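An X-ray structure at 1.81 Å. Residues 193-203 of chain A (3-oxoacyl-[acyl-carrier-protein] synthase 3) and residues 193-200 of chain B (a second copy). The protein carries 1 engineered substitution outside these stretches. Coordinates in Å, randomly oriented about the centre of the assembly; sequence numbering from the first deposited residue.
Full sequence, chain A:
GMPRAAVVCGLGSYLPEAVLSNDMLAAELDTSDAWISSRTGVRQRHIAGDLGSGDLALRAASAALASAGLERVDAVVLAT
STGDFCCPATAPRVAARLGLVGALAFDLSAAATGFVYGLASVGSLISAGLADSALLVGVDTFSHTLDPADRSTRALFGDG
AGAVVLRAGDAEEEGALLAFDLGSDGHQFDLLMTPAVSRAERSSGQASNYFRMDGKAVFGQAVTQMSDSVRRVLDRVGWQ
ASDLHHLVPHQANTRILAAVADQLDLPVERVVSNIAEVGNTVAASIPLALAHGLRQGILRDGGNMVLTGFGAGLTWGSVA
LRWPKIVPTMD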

# COMPACT_ATOMS: atom_id res chain seq x y z
N MET A 193 -14.93 -8.51 4.06
CA MET A 193 -13.87 -8.41 5.06
C MET A 193 -13.13 -9.71 5.37
O MET A 193 -13.73 -10.77 5.48
CB MET A 193 -14.44 -7.86 6.37
CG MET A 193 -13.38 -7.24 7.27
SD MET A 193 -14.10 -6.63 8.77
CE MET A 193 -14.47 -8.17 9.58
N THR A 194 -11.82 -9.57 5.53
CA THR A 194 -10.98 -10.58 6.17
C THR A 194 -10.41 -9.91 7.41
O THR A 194 -9.57 -9.02 7.30
CB THR A 194 -9.83 -11.04 5.26
OG1 THR A 194 -10.37 -11.52 4.03
CG2 THR A 194 -9.02 -12.15 5.93
N PRO A 195 -10.87 -10.32 8.60
CA PRO A 195 -10.38 -9.66 9.81
C PRO A 195 -8.89 -9.85 10.05
O PRO A 195 -8.29 -10.80 9.53
CB PRO A 195 -11.19 -10.31 10.93
CG PRO A 195 -12.35 -10.97 10.28
CD PRO A 195 -11.96 -11.28 8.87
N ALA A 196 -8.30 -8.94 10.82
CA ALA A 196 -6.93 -9.10 11.28
C ALA A 196 -6.89 -10.17 12.36
O ALA A 196 -7.89 -10.41 13.04
CB ALA A 196 -6.39 -7.79 11.83
N VAL A 197 -5.74 -10.81 12.52
CA VAL A 197 -5.53 -11.79 13.58
C VAL A 197 -5.59 -11.11 14.95
O VAL A 197 -5.08 -10.01 15.13
CB VAL A 197 -4.16 -12.50 13.41
CG1 VAL A 197 -3.00 -11.51 13.55
CG2 VAL A 197 -4.01 -13.62 14.42
N SER A 198 -6.25 -11.76 15.91
CA SER A 198 -6.28 -11.28 17.30
C SER A 198 -4.97 -11.61 17.99
O SER A 198 -4.23 -12.49 17.55
CB SER A 198 -7.43 -11.92 18.07
OG SER A 198 -7.50 -11.39 19.39
N ARG A 199 -4.68 -10.91 19.08
CA ARG A 199 -3.45 -11.12 19.84
C ARG A 199 -3.41 -12.54 20.41
O ARG A 199 -2.34 -13.16 20.48
CB ARG A 199 -3.31 -10.08 20.96
CG ARG A 199 -3.17 -8.65 20.43
CD ARG A 199 -2.98 -7.63 21.54
NE ARG A 199 -4.20 -7.44 22.32
CZ ARG A 199 -5.24 -6.68 21.97
NH1 ARG A 199 -5.24 -6.00 20.83
NH2 ARG A 199 -6.29 -6.59 22.78
N ALA A 200 -4.57 -13.05 20.81
CA ALA A 200 -4.70 -14.44 21.27
C ALA A 200 -4.34 -15.43 20.16
O ALA A 200 -3.64 -16.42 20.41
CB ALA A 200 -6.12 -14.71 21.77
N GLU A 201 -4.80 -15.18 18.94
CA GLU A 201 -4.46 -16.02 17.79
C GLU A 201 -2.97 -15.96 17.45
O GLU A 201 -2.37 -16.97 17.08
CB GLU A 201 -5.28 -15.63 16.56
CG GLU A 201 -6.73 -16.07 16.61
CD GLU A 201 -7.52 -15.54 15.41
OE1 GLU A 201 -7.26 -14.40 14.97
OE2 GLU A 201 -8.42 -16.27 14.93
N ARG A 202 -2.38 -14.77 17.58
CA ARG A 202 -0.95 -14.60 17.30
C ARG A 202 -0.12 -15.39 18.32
O ARG A 202 0.91 -15.98 17.97
CB ARG A 202 -0.56 -13.12 17.31
CG ARG A 202 0.86 -12.86 16.81
CD ARG A 202 1.12 -11.37 16.59
NE ARG A 202 0.43 -10.84 15.42
CZ ARG A 202 0.80 -11.05 14.15
NH1 ARG A 202 1.86 -11.79 13.86
NH2 ARG A 202 0.09 -10.52 13.16
N SER A 203 -0.58 -15.41 19.56
CA SER A 203 0.06 -16.16 20.64
C SER A 203 -0.04 -17.67 20.41
O SER A 203 0.92 -18.41 20.66
CB SER A 203 -0.57 -15.82 21.98
OG SER A 203 0.14 -16.42 23.05
N MET B 193 10.64 -8.55 11.08
CA MET B 193 9.49 -9.31 10.60
C MET B 193 8.38 -9.58 11.60
O MET B 193 8.63 -9.99 12.72
CB MET B 193 9.96 -10.66 10.06
CG MET B 193 8.81 -11.62 9.81
SD MET B 193 8.68 -12.08 8.12
CE MET B 193 10.11 -13.16 7.99
N THR B 194 7.15 -9.38 11.13
CA THR B 194 5.94 -9.84 11.81
C THR B 194 5.26 -10.85 10.89
O THR B 194 4.68 -10.47 9.86
CB THR B 194 4.99 -8.68 12.08
OG1 THR B 194 5.69 -7.63 12.76
CG2 THR B 194 3.80 -9.13 12.92
N PRO B 195 5.33 -12.15 11.23
CA PRO B 195 4.74 -13.14 10.31
C PRO B 195 3.23 -13.00 10.19
O PRO B 195 2.57 -12.51 11.11
CB PRO B 195 5.10 -14.49 10.95
CG PRO B 195 6.18 -14.19 11.95
CD PRO B 195 5.97 -12.79 12.39
N ALA B 196 2.69 -13.43 9.05
CA ALA B 196 1.26 -13.68 8.92
C ALA B 196 0.97 -14.99 9.65
O ALA B 196 1.76 -15.91 9.58
CB ALA B 196 0.85 -13.77 7.45
N VAL B 197 -0.15 -15.07 10.37
CA VAL B 197 -0.44 -16.25 11.18
C VAL B 197 -1.14 -17.33 10.35
O VAL B 197 -2.09 -17.05 9.62
CB VAL B 197 -1.28 -15.91 12.42
CG1 VAL B 197 -1.52 -17.16 13.28
CG2 VAL B 197 -0.61 -14.81 13.23
N SER B 198 -0.65 -18.57 10.47
CA SER B 198 -1.21 -19.70 9.74
C SER B 198 -2.61 -20.02 10.22
O SER B 198 -2.88 -19.96 11.42
CB SER B 198 -0.31 -20.94 9.90
OG SER B 198 -0.94 -22.10 9.36
N ARG B 199 -3.49 -20.38 9.29
CA ARG B 199 -4.86 -20.78 9.64
C ARG B 199 -5.04 -22.29 9.79
O ARG B 199 -6.15 -22.76 10.04
CB ARG B 199 -5.84 -20.24 8.60
CG ARG B 199 -5.90 -18.72 8.57
CD ARG B 199 -6.38 -18.23 7.22
NE ARG B 199 -6.73 -16.81 7.23
CZ ARG B 199 -6.00 -15.82 6.72
NH1 ARG B 199 -4.82 -16.05 6.15
NH2 ARG B 199 -6.46 -14.57 6.80
N ALA B 200 -3.96 -23.06 9.65
CA ALA B 200 -4.03 -24.52 9.80
C ALA B 200 -4.06 -24.91 11.28
O ALA B 200 -3.52 -24.20 12.13
CB ALA B 200 -2.86 -25.19 9.09

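The contact between these two copies of the same segment is small, burying 276 Å² in all, and it is not symmetric: most of it is made by A:Arg202 and B:Val197, whose CA atoms lie 6.4 Å apart.

A:Arg202 supplies the one hydrogen bond between the stretches. Its NH1 donates to the carbonyl oxygen B:Pro195 O at 2.9 Å, with an N-H...O angle of 171°, so the bond is nearly straight. The CA-to-CB bond of this arginine points sideways to chain B, and the side chain has to cover the remaining distance. With chi1 at -170° and chi2 at 169°, both t, the aliphatic part runs out extended; chi3 then turns to m (-72°), and chi4 at -76° sets the plane of the guanidinium. In that orientation B:Pro195 O lies at the edge, near the plane, where the N-H bonds point, while the two faces are left for carbon. B:Thr194 CG2 lies over one face, 3.4 Å from A:Arg202 NH1, and B:Val197 CG2 lies over the opposite face, 4.0 Å from the same nitrogen. Arginine suits this buried place because its flat, delocalized charge can donate at the edge and pack against methyl groups on its faces; further hydrogen bonds to NH1 and NH2 come from elsewhere in the structure.

B:Val197 points toward chain A and is buried. Its chi1 is t (-178°), and its two methyls have separate neighbors: CG1 lies 3.9 Å from A:Glu201 O, while CG2 also meets A:Val197 CG2 at 3.8 Å. The latter is an apolar contact between equivalent residues, yet A:Val197 adopts the p rotamer (64°), so the two valines do not present their methyls in the same way. A compact branched side chain without polar atoms fits well here, having no hydrogen bonds to satisfy.

Within chain A, the arginine is carried by a helix that starts at A:Arg199. A:Ser198 occupies the N-cap position, and its backbone N donates to A:Glu201 OE1 at 3.0 Å; chi1 of A:Glu201 at m (-75°) and chi2 at t (175°) help bring the carboxylate back to that amide. A:Arg202 N donates to A:Ser198 O at 2.9 Å, tying the arginine's backbone into the first turn.

Farther out, B:Arg199 reaches chain A through a long side chain with chi2 and chi3 both t, bringing NH2 to 3.6 Å from A:Thr194 CG2. This is packing against a methyl group.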